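Local coordinates for ribosomal RNA methyltransferase, putative (Plasmodium falciparum, PDB 2PLW), which binds S-adenosylmethionine and probably uses it to methylate the 2'-hydroxyl of a uridine in ribosomal RNA, at residues A[15-20]-A[190-195]; A[64-69]-A[99-104]; A[127-132]-A[153-158]; A[139-144]-A[168-173]. All blocks are in the same frame, centred on the assembly; numbering follows the deposited sequence.

Interaction 1. Residues A[15-20]-A[190-195]; sequences NKYLFL and YLVCKN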
# COMPACT_ATOMS: atom_id res chain seq x y z
N ASN A 15 -4.94 -12.11 8.23
CA ASN A 15 -5.03 -13.43 8.87
C ASN A 15 -3.74 -14.26 8.78
O ASN A 15 -3.38 -14.98 9.72
CB ASN A 15 -6.21 -14.21 8.26
CG ASN A 15 -7.54 -13.78 8.82
OD1 ASN A 15 -7.62 -13.03 9.81
ND2 ASN A 15 -8.61 -14.28 8.21
N LYS A 16 -3.04 -14.14 7.65
CA LYS A 16 -1.83 -14.90 7.40
C LYS A 16 -0.60 -14.18 7.95
O LYS A 16 0.28 -14.80 8.56
CB LYS A 16 -1.69 -15.17 5.89
CG LYS A 16 -0.46 -16.02 5.49
CD LYS A 16 -0.42 -16.29 3.99
CE LYS A 16 0.56 -17.41 3.61
NZ LYS A 16 -0.12 -18.75 3.44
N TYR A 17 -0.54 -12.87 7.73
CA TYR A 17 0.68 -12.12 8.04
C TYR A 17 0.63 -11.27 9.30
O TYR A 17 1.67 -10.76 9.71
CB TYR A 17 1.13 -11.31 6.82
CG TYR A 17 1.41 -12.18 5.62
CD1 TYR A 17 2.63 -12.88 5.49
CD2 TYR A 17 0.46 -12.33 4.61
CE1 TYR A 17 2.88 -13.68 4.39
CE2 TYR A 17 0.70 -13.13 3.51
CZ TYR A 17 1.91 -13.81 3.40
OH TYR A 17 2.11 -14.60 2.30
N LEU A 18 -0.56 -11.13 9.90
CA LEU A 18 -0.80 -10.46 11.19
C LEU A 18 -0.01 -9.17 11.42
O LEU A 18 0.93 -9.14 12.24
CB LEU A 18 -0.54 -11.42 12.38
CG LEU A 18 -1.62 -12.32 13.00
CD1 LEU A 18 -2.85 -11.53 13.56
CD2 LEU A 18 -2.04 -13.42 12.04
N PHE A 19 -0.42 -8.12 10.72
CA PHE A 19 0.31 -6.86 10.73
C PHE A 19 -0.54 -5.74 11.31
O PHE A 19 -0.00 -4.73 11.74
CB PHE A 19 0.82 -6.51 9.32
CG PHE A 19 -0.20 -6.68 8.23
CD1 PHE A 19 -1.12 -5.66 7.96
CD2 PHE A 19 -0.26 -7.86 7.48
CE1 PHE A 19 -2.06 -5.80 6.95
CE2 PHE A 19 -1.22 -8.02 6.47
CZ PHE A 19 -2.11 -6.98 6.20
N LEU A 20 -1.87 -5.91 11.33
CA LEU A 20 -2.75 -4.87 11.86
C LEU A 20 -2.79 -4.93 13.37
O LEU A 20 -3.43 -5.81 13.96
CB LEU A 20 -4.16 -4.95 11.28
CG LEU A 20 -4.27 -4.72 9.76
CD1 LEU A 20 -5.67 -5.10 9.25
CD2 LEU A 20 -3.95 -3.25 9.39
N TYR A 190 0.62 -10.29 -4.10
CA TYR A 190 1.10 -9.23 -3.22
C TYR A 190 2.52 -9.54 -2.81
O TYR A 190 2.85 -10.69 -2.53
CB TYR A 190 0.20 -9.08 -1.99
CG TYR A 190 -1.20 -8.61 -2.29
CD1 TYR A 190 -1.50 -7.24 -2.35
CD2 TYR A 190 -2.23 -9.53 -2.51
CE1 TYR A 190 -2.78 -6.79 -2.60
CE2 TYR A 190 -3.53 -9.09 -2.77
CZ TYR A 190 -3.80 -7.73 -2.83
OH TYR A 190 -5.09 -7.33 -3.10
N LEU A 191 3.37 -8.50 -2.78
CA LEU A 191 4.69 -8.61 -2.17
C LEU A 191 4.53 -8.12 -0.73
O LEU A 191 4.13 -6.99 -0.51
CB LEU A 191 5.73 -7.79 -2.93
CG LEU A 191 5.93 -8.20 -4.40
CD1 LEU A 191 6.55 -7.04 -5.23
CD2 LEU A 191 6.78 -9.46 -4.50
N VAL A 192 4.76 -9.01 0.22
CA VAL A 192 4.62 -8.73 1.65
C VAL A 192 5.99 -8.52 2.25
O VAL A 192 6.83 -9.44 2.29
CB VAL A 192 3.89 -9.91 2.36
CG1 VAL A 192 3.73 -9.59 3.85
CG2 VAL A 192 2.55 -10.11 1.74
N CYS A 193 6.25 -7.30 2.75
CA CYS A 193 7.57 -6.94 3.18
C CYS A 193 7.53 -6.58 4.65
O CYS A 193 6.78 -5.69 5.05
CB CYS A 193 8.05 -5.70 2.39
SG CYS A 193 7.90 -5.90 0.60
N LYS A 194 8.36 -7.27 5.43
CA LYS A 194 8.39 -7.12 6.86
C LYS A 194 9.71 -6.61 7.38
O LYS A 194 10.79 -7.07 6.99
CB LYS A 194 8.03 -8.47 7.51
CG LYS A 194 6.73 -9.07 6.96
CD LYS A 194 5.47 -8.57 7.68
CE LYS A 194 5.23 -9.27 9.02
NZ LYS A 194 4.55 -10.61 8.93
N ASN A 195 9.59 -5.63 8.29
CA ASN A 195 10.67 -5.06 9.06
C ASN A 195 11.60 -4.23 8.17
O ASN A 195 12.71 -4.62 7.83
CB ASN A 195 11.39 -6.15 9.91
CG ASN A 195 12.35 -5.56 10.92
OD1 ASN A 195 12.24 -4.41 11.30
ND2 ASN A 195 13.30 -6.39 11.38
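Y17, K194 and V192 carry this contact. It packs the C-terminal end of helix 7-17 against strand 188-196 in the class I (Rossmann-like) methyltransferase fold of the FtsJ family. The strand is the antiparallel neighbour of strand 148-155 in the central sheet. V192 is buried and points its side chain at the helix. Its CG1 sits over one face of the Y17 ring, 4.0 Å from the centroid of that ring and 20° off the normal, which makes a CH-pi contact. CG1 is offset toward the rim, nearest CD1 and CG, with Y17 CD1 and V192 CG1 3.8 Å apart. V192 CG2 lies nearer the CE2 side, so both methyls of the valine meet the same ring. K16 CG lies over the opposite face, toward the rim. K194 is two residues along the strand and on the same side of it. Its chain is bent at chi2, chi3 and chi4, folding back toward the helix end. L18 leaves the helix with positive phi. Just before it, the Y17 carbonyl accepts a hydrogen bond from K194: NZ to Y17 O is 3.0 Å, in the carbonyl plane and on a lone pair.

Interaction 2. Residues A[64-69]-A[99-104]; sequences NVYFIQ and KEILQD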
# COMPACT_ATOMS: atom_id res chain seq x y z
N ASN A 64 -13.43 8.57 11.10
CA ASN A 64 -12.14 8.21 11.70
C ASN A 64 -11.09 7.70 10.73
O ASN A 64 -10.15 7.01 11.13
CB ASN A 64 -12.35 7.24 12.87
CG ASN A 64 -13.34 7.79 13.90
OD1 ASN A 64 -14.32 7.13 14.25
ND2 ASN A 64 -13.11 9.03 14.34
N VAL A 65 -11.27 8.03 9.46
CA VAL A 65 -10.27 7.77 8.44
C VAL A 65 -9.92 9.07 7.75
O VAL A 65 -10.83 9.84 7.39
CB VAL A 65 -10.80 6.77 7.40
CG1 VAL A 65 -9.76 6.58 6.24
CG2 VAL A 65 -11.15 5.42 8.09
N TYR A 66 -8.62 9.32 7.57
CA TYR A 66 -8.16 10.51 6.85
C TYR A 66 -8.06 10.11 5.39
O TYR A 66 -7.46 9.09 5.08
CB TYR A 66 -6.78 10.94 7.30
CG TYR A 66 -6.66 11.31 8.76
CD1 TYR A 66 -6.86 12.62 9.17
CD2 TYR A 66 -6.31 10.35 9.71
CE1 TYR A 66 -6.72 12.97 10.51
CE2 TYR A 66 -6.19 10.70 11.06
CZ TYR A 66 -6.39 12.01 11.45
OH TYR A 66 -6.29 12.38 12.78
N PHE A 67 -8.65 10.89 4.50
CA PHE A 67 -8.51 10.60 3.09
C PHE A 67 -7.69 11.69 2.41
O PHE A 67 -7.79 12.88 2.75
CB PHE A 67 -9.89 10.45 2.41
CG PHE A 67 -9.79 10.33 0.91
CD1 PHE A 67 -9.28 9.18 0.33
CD2 PHE A 67 -10.22 11.37 0.10
CE1 PHE A 67 -9.20 9.07 -1.06
CE2 PHE A 67 -10.14 11.28 -1.30
CZ PHE A 67 -9.61 10.14 -1.87
N ILE A 68 -6.87 11.27 1.44
CA ILE A 68 -6.08 12.20 0.64
C ILE A 68 -6.29 11.84 -0.81
O ILE A 68 -5.98 10.72 -1.23
CB ILE A 68 -4.57 12.15 1.00
CG1 ILE A 68 -4.35 12.64 2.44
CG2 ILE A 68 -3.75 12.93 -0.06
CD1 ILE A 68 -2.92 12.38 2.98
N GLN A 69 -6.84 12.77 -1.59
CA GLN A 69 -6.92 12.51 -3.01
C GLN A 69 -5.56 12.78 -3.66
O GLN A 69 -4.96 13.85 -3.48
CB GLN A 69 -8.02 13.32 -3.70
CG GLN A 69 -8.18 12.86 -5.13
CD GLN A 69 -9.13 13.73 -5.95
OE1 GLN A 69 -9.39 14.87 -5.59
NE2 GLN A 69 -9.64 13.19 -7.06
N LYS A 99 1.96 15.63 5.84
CA LYS A 99 2.63 16.44 6.89
C LYS A 99 1.62 16.94 7.93
O LYS A 99 1.89 16.88 9.13
CB LYS A 99 3.35 17.62 6.23
CG LYS A 99 4.28 18.42 7.16
CD LYS A 99 5.02 19.52 6.38
CE LYS A 99 6.24 18.96 5.64
NZ LYS A 99 7.42 18.83 6.57
N GLU A 100 0.48 17.45 7.47
CA GLU A 100 -0.62 17.91 8.32
C GLU A 100 -1.02 16.82 9.31
O GLU A 100 -1.29 17.10 10.47
CB GLU A 100 -1.85 18.25 7.48
CG GLU A 100 -1.91 19.64 6.90
CD GLU A 100 -3.30 19.94 6.32
OE1 GLU A 100 -4.02 20.79 6.91
OE2 GLU A 100 -3.67 19.32 5.29
N ILE A 101 -1.03 15.58 8.84
CA ILE A 101 -1.53 14.43 9.62
C ILE A 101 -0.44 13.83 10.52
O ILE A 101 -0.67 13.58 11.72
CB ILE A 101 -2.16 13.35 8.68
CG1 ILE A 101 -3.36 13.88 7.89
CG2 ILE A 101 -2.64 12.13 9.47
CD1 ILE A 101 -3.68 13.04 6.64
N LEU A 102 0.74 13.61 9.95
CA LEU A 102 1.85 12.92 10.62
C LEU A 102 2.75 13.81 11.48
O LEU A 102 3.40 13.30 12.39
CB LEU A 102 2.75 12.24 9.57
CG LEU A 102 2.15 11.15 8.68
CD1 LEU A 102 3.14 10.80 7.60
CD2 LEU A 102 1.76 9.94 9.52
N GLN A 103 2.83 15.10 11.13
CA GLN A 103 3.85 16.00 11.68
C GLN A 103 5.26 15.42 11.46
O GLN A 103 5.77 15.45 10.34
CB GLN A 103 3.59 16.32 13.16
CG GLN A 103 2.25 16.98 13.44
CD GLN A 103 2.03 18.21 12.58
OE1 GLN A 103 2.89 19.10 12.50
NE2 GLN A 103 0.87 18.27 11.92
N ASP A 104 5.87 14.90 12.51
CA ASP A 104 7.24 14.39 12.43
C ASP A 104 7.31 12.85 12.39
O ASP A 104 8.41 12.26 12.49
CB ASP A 104 8.06 14.95 13.59
CG ASP A 104 8.38 16.43 13.40
OD1 ASP A 104 8.40 16.89 12.23
OD2 ASP A 104 8.62 17.13 14.41
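I101 meets both Y66 and I68: its CG2 covers the Y66 ring, while its CD1 reaches Y66 CB and I68 CD1. CG1 stands anti to the carbonyl carbon (chi1 -61°) and CG2 anti to the backbone N. The CG1 arm is nearly extended (chi2 160°) and carries CD1 to the strand. CG2 lies almost exactly above the centre of the ring of the exposed Y66: I101 CG2 is 4.0 Å from the centroid of the Y66 ring and 4° off the normal, a well-centred CH-pi contact. I101 CD1 fits beside the root of the tyrosine, 3.8 Å from Y66 CB. The tyrosine and I101 lie alongside each other and run opposite ways. Strand 66-69 is the outermost strand on one side of the Rossmann-like sheet, and helix 93-102 packs on it here. Y66 and I68, two residues apart, both point at the helix. I68 is the buried one, its extended chain meeting I101 tip to tip, with I68 CD1 3.8 Å from I101 CD1. I52 of the neighbouring strand 49-55 touches both I68 and I101. The helix ends just beyond the contact, where Q103 turns to positive phi while its N still bonds to K99 O at 2.8 Å.

Interaction 3. Residues A[127-132]-A[153-158]; sequences LNSCEL and KMYLGS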
# COMPACT_ATOMS: atom_id res chain seq x y z
N LEU A 127 4.56 -4.80 -17.44
CA LEU A 127 5.54 -3.70 -17.36
C LEU A 127 4.94 -2.44 -16.74
O LEU A 127 5.59 -1.76 -15.91
CB LEU A 127 6.14 -3.37 -18.73
CG LEU A 127 7.38 -2.45 -18.72
CD1 LEU A 127 8.51 -3.18 -18.00
CD2 LEU A 127 7.76 -2.05 -20.16
N ASN A 128 3.70 -2.12 -17.13
CA ASN A 128 3.00 -0.97 -16.53
C ASN A 128 2.81 -1.17 -15.05
O ASN A 128 2.91 -0.22 -14.27
CB ASN A 128 1.63 -0.74 -17.17
CG ASN A 128 1.72 -0.32 -18.61
OD1 ASN A 128 2.78 0.02 -19.11
ND2 ASN A 128 0.56 -0.33 -19.30
N SER A 129 2.45 -2.39 -14.67
CA SER A 129 2.30 -2.76 -13.26
C SER A 129 3.61 -2.61 -12.52
O SER A 129 3.63 -2.17 -11.36
CB SER A 129 1.78 -4.20 -13.14
OG SER A 129 1.63 -4.62 -11.78
N CYS A 130 4.70 -3.02 -13.16
CA CYS A 130 6.05 -2.84 -12.57
C CYS A 130 6.32 -1.36 -12.32
O CYS A 130 6.83 -0.97 -11.26
CB CYS A 130 7.10 -3.42 -13.52
SG CYS A 130 7.07 -5.21 -13.49
N GLU A 131 5.95 -0.54 -13.30
CA GLU A 131 6.21 0.90 -13.22
C GLU A 131 5.46 1.50 -12.03
O GLU A 131 6.04 2.25 -11.26
CB GLU A 131 5.81 1.62 -14.52
CG GLU A 131 6.05 3.14 -14.41
CD GLU A 131 5.71 3.93 -15.69
OE1 GLU A 131 4.65 3.67 -16.30
OE2 GLU A 131 6.51 4.84 -16.04
N LEU A 132 4.19 1.11 -11.87
CA LEU A 132 3.37 1.58 -10.76
C LEU A 132 3.96 1.09 -9.44
O LEU A 132 4.03 1.84 -8.47
CB LEU A 132 1.92 1.11 -10.91
CG LEU A 132 0.99 1.49 -9.74
CD1 LEU A 132 1.01 3.00 -9.48
CD2 LEU A 132 -0.41 1.03 -10.05
N LYS A 153 0.39 -4.76 -4.22
CA LYS A 153 -0.11 -5.63 -5.29
C LYS A 153 0.59 -5.37 -6.62
O LYS A 153 0.97 -4.24 -6.93
CB LYS A 153 -1.63 -5.46 -5.44
CG LYS A 153 -2.29 -6.49 -6.35
CD LYS A 153 -3.81 -6.32 -6.36
CE LYS A 153 -4.33 -5.03 -6.93
NZ LYS A 153 -5.81 -4.95 -6.77
N MET A 154 0.76 -6.42 -7.42
CA MET A 154 1.18 -6.22 -8.81
C MET A 154 0.71 -7.39 -9.66
O MET A 154 0.37 -8.46 -9.11
CB MET A 154 2.70 -6.09 -8.92
CG MET A 154 3.47 -7.39 -8.70
SD MET A 154 5.24 -7.24 -9.07
CE MET A 154 5.20 -6.60 -10.75
N TYR A 155 0.69 -7.18 -10.98
CA TYR A 155 0.49 -8.30 -11.91
C TYR A 155 1.74 -9.15 -11.94
O TYR A 155 2.82 -8.64 -12.25
CB TYR A 155 0.13 -7.84 -13.34
CG TYR A 155 -1.26 -7.28 -13.43
CD1 TYR A 155 -2.37 -8.08 -13.14
CD2 TYR A 155 -1.48 -5.95 -13.78
CE1 TYR A 155 -3.67 -7.55 -13.21
CE2 TYR A 155 -2.76 -5.42 -13.85
CZ TYR A 155 -3.84 -6.23 -13.57
OH TYR A 155 -5.12 -5.72 -13.63
N LEU A 156 1.60 -10.43 -11.61
CA LEU A 156 2.72 -11.35 -11.63
C LEU A 156 3.26 -11.48 -13.04
O LEU A 156 2.50 -11.54 -14.03
CB LEU A 156 2.30 -12.73 -11.12
CG LEU A 156 3.34 -13.87 -11.15
CD1 LEU A 156 4.42 -13.72 -10.09
CD2 LEU A 156 2.67 -15.23 -10.95
N GLY A 157 4.58 -11.55 -13.13
CA GLY A 157 5.21 -11.73 -14.44
C GLY A 157 6.71 -11.70 -14.39
O GLY A 157 7.32 -11.90 -13.34
N SER A 158 7.30 -11.45 -15.55
CA SER A 158 8.73 -11.64 -15.72
C SER A 158 9.61 -10.86 -14.75
O SER A 158 10.70 -11.31 -14.41
CB SER A 158 9.11 -11.38 -17.19
OG SER A 158 9.61 -10.08 -17.43
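Helix 127-132 runs nearly antiparallel to strand 153-155, at 157°, and the axes of these short segments approach to 7.3 Å, with S129 facing M154. S129 is the residue that comes closest. Its hydroxyl accepts a hydrogen bond from the strand backbone: Y155 N to S129 OG is 2.8 Å, and the N-H...O angle of 160° makes it fairly straight. The serine OG is anti to its own backbone N, which directs it across to the strand. The same OG packs on M154 CB at 3.4 Å. S129 CB meets the Y155 ring at its edge, near the ring plane, 3.8 Å from Y155 CD2. The M154 side chain starts between its backbone N and carbonyl carbon (chi1 72°), then bends at chi3. The bend brings its CE to C130, with M154 CE 3.6 Å from C130 SG. This is part of a beta-alpha-beta crossover of the Rossmann-like fold: helix 122-143 connects the parallel neighbours 107-112 and 148-155, and the second strand runs back along the helix. L132 belongs to the S-adenosylmethionine pocket and touches the ligand. K153, predicted to be the proton acceptor, leaves the strand to one side and forms a salt bridge with D113. The Y155 carbonyl takes a second link to the same helix, a hydrogen bond from H126 ND1.

Interaction 4. Residues A[139-144]-A[168-173]; sequences FMEQYI and KGMFQL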
# COMPACT_ATOMS: atom_id res chain seq x y z
N PHE A 139 7.84 6.06 -3.19
CA PHE A 139 7.10 6.87 -2.25
C PHE A 139 7.16 6.22 -0.84
O PHE A 139 7.42 6.89 0.18
CB PHE A 139 5.67 7.03 -2.77
CG PHE A 139 4.70 7.50 -1.73
CD1 PHE A 139 4.59 8.84 -1.43
CD2 PHE A 139 3.95 6.58 -1.01
CE1 PHE A 139 3.71 9.28 -0.47
CE2 PHE A 139 3.05 7.00 -0.02
CZ PHE A 139 2.93 8.36 0.24
N MET A 140 6.96 4.91 -0.80
CA MET A 140 7.00 4.13 0.47
C MET A 140 8.30 4.36 1.24
O MET A 140 8.30 4.62 2.46
CB MET A 140 6.77 2.62 0.16
CG MET A 140 7.06 1.67 1.39
SD MET A 140 8.72 1.33 1.73
CE MET A 140 9.23 0.45 0.26
N GLU A 141 9.42 4.29 0.53
CA GLU A 141 10.72 4.47 1.14
C GLU A 141 10.86 5.78 1.91
O GLU A 141 11.61 5.85 2.89
CB GLU A 141 11.80 4.46 0.07
CG GLU A 141 12.36 3.13 -0.31
CD GLU A 141 13.75 3.32 -0.87
OE1 GLU A 141 13.86 3.98 -1.92
OE2 GLU A 141 14.74 2.88 -0.22
N GLN A 142 10.17 6.81 1.43
CA GLN A 142 10.22 8.13 2.08
C GLN A 142 9.46 8.15 3.38
O GLN A 142 9.88 8.83 4.31
CB GLN A 142 9.66 9.21 1.14
CG GLN A 142 10.44 9.32 -0.19
CD GLN A 142 9.70 10.17 -1.22
OE1 GLN A 142 9.25 11.27 -0.93
NE2 GLN A 142 9.53 9.62 -2.41
N TYR A 143 8.37 7.38 3.44
CA TYR A 143 7.38 7.53 4.53
C TYR A 143 7.32 6.37 5.52
O TYR A 143 6.74 6.52 6.58
CB TYR A 143 5.97 7.83 3.98
CG TYR A 143 5.92 9.25 3.44
CD1 TYR A 143 5.74 10.31 4.32
CD2 TYR A 143 6.10 9.51 2.09
CE1 TYR A 143 5.74 11.64 3.85
CE2 TYR A 143 6.10 10.86 1.60
CZ TYR A 143 5.92 11.89 2.50
OH TYR A 143 5.92 13.22 2.08
N ILE A 144 7.94 5.25 5.18
CA ILE A 144 7.85 4.06 6.02
C ILE A 144 8.75 4.22 7.26
O ILE A 144 9.88 4.70 7.16
CB ILE A 144 8.20 2.76 5.25
CG1 ILE A 144 7.76 1.53 6.05
CG2 ILE A 144 9.67 2.68 4.89
CD1 ILE A 144 6.36 1.24 5.93
N LYS A 168 14.05 -6.88 -0.92
CA LYS A 168 14.88 -7.61 0.05
C LYS A 168 16.11 -6.80 0.41
O LYS A 168 16.77 -7.07 1.41
CB LYS A 168 15.30 -8.95 -0.52
CG LYS A 168 14.20 -9.99 -0.51
CD LYS A 168 14.68 -11.31 -1.05
CE LYS A 168 13.59 -12.36 -0.93
NZ LYS A 168 14.15 -13.68 -1.36
N GLY A 169 16.41 -5.78 -0.39
CA GLY A 169 17.47 -4.86 -0.07
C GLY A 169 17.09 -3.81 0.95
O GLY A 169 17.95 -3.06 1.42
N MET A 170 15.81 -3.73 1.33
CA MET A 170 15.44 -2.75 2.33
C MET A 170 14.58 -3.27 3.48
O MET A 170 14.34 -2.53 4.44
CB MET A 170 14.88 -1.48 1.68
CG MET A 170 13.62 -1.62 0.92
SD MET A 170 13.45 -0.17 -0.18
CE MET A 170 13.63 -0.93 -1.77
N PHE A 171 14.12 -4.51 3.37
CA PHE A 171 13.34 -5.17 4.41
C PHE A 171 14.03 -6.44 4.88
O PHE A 171 14.69 -7.13 4.10
CB PHE A 171 11.95 -5.56 3.89
CG PHE A 171 11.05 -4.40 3.65
CD1 PHE A 171 10.18 -3.96 4.64
CD2 PHE A 171 11.09 -3.72 2.42
CE1 PHE A 171 9.35 -2.88 4.42
CE2 PHE A 171 10.25 -2.63 2.18
CZ PHE A 171 9.37 -2.20 3.19
N GLN A 172 13.81 -6.78 6.14
CA GLN A 172 14.35 -8.03 6.63
C GLN A 172 13.86 -9.22 5.82
O GLN A 172 14.67 -10.08 5.45
CB GLN A 172 14.01 -8.23 8.09
CG GLN A 172 14.68 -9.48 8.66
CD GLN A 172 14.08 -9.84 9.98
OE1 GLN A 172 13.37 -9.05 10.56
NE2 GLN A 172 14.32 -11.08 10.44
N LEU A 173 12.55 -9.28 5.55
CA LEU A 173 11.97 -10.40 4.79
C LEU A 173 10.95 -9.92 3.77
O LEU A 173 10.20 -8.99 4.03
CB LEU A 173 11.26 -11.44 5.69
CG LEU A 173 11.47 -11.83 7.15
CD1 LEU A 173 10.53 -11.05 8.05
CD2 LEU A 173 11.17 -13.33 7.30
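M140 and F171 form the buried, apolar side of this contact. The methionine reaches the ring at its edge. M140 CE lies in the ring plane, 3.8 Å from F171 CE2, and M140 SD is 5.2 Å from the centroid of the F171 ring, 77° off the normal. This is an edge-on Met-aromatic contact. The bends of M140 at chi2 (-78°) and chi3 (-64°) turn its sulfur and methyl to the ring. The ring also packs edge-to-face with F196. The other side is polar and partly exposed. There E141 leaves its helix to the side, but its extended chain reaches M170, and the two side chains cross at about a right angle. The approach is close: E141 OE2 is 3.3 Å from M170 SD, and the glutamate CG lies at 3.5 Å from the same SD. A long, weak ion pair joins this carboxylate to R199. Between the two sides the packing is looser, and M140 CE comes only to 4.3 Å from M170 SD. The arrangement packs the C-terminal end of helix 122-143 on the start of strand 171-176, an edge strand of the Rossmann-like sheet of class I methyltransferases.

From the N terminus, helix 7-17 gives the first half of interaction 1, which closes only at strand 188-196. The other three are nested inside that long loop. Interaction 2 closes first, joining edge strand 66-69 to helix 93-102. Interactions 3 and 4 follow it in series and cross each other: both start on helix 122-143, one ending on strand 148-155 and the other at the start of strand 171-176. All four reach one sheet. Strand 188-196 lies between strands 148-155 and 171-176, so interaction 1 touches both interaction 3 and interaction 4. L102 of interaction 2 packs on Y143 of interaction 4, while interactions 2 and 3 lie on opposite sides of the chain's centre.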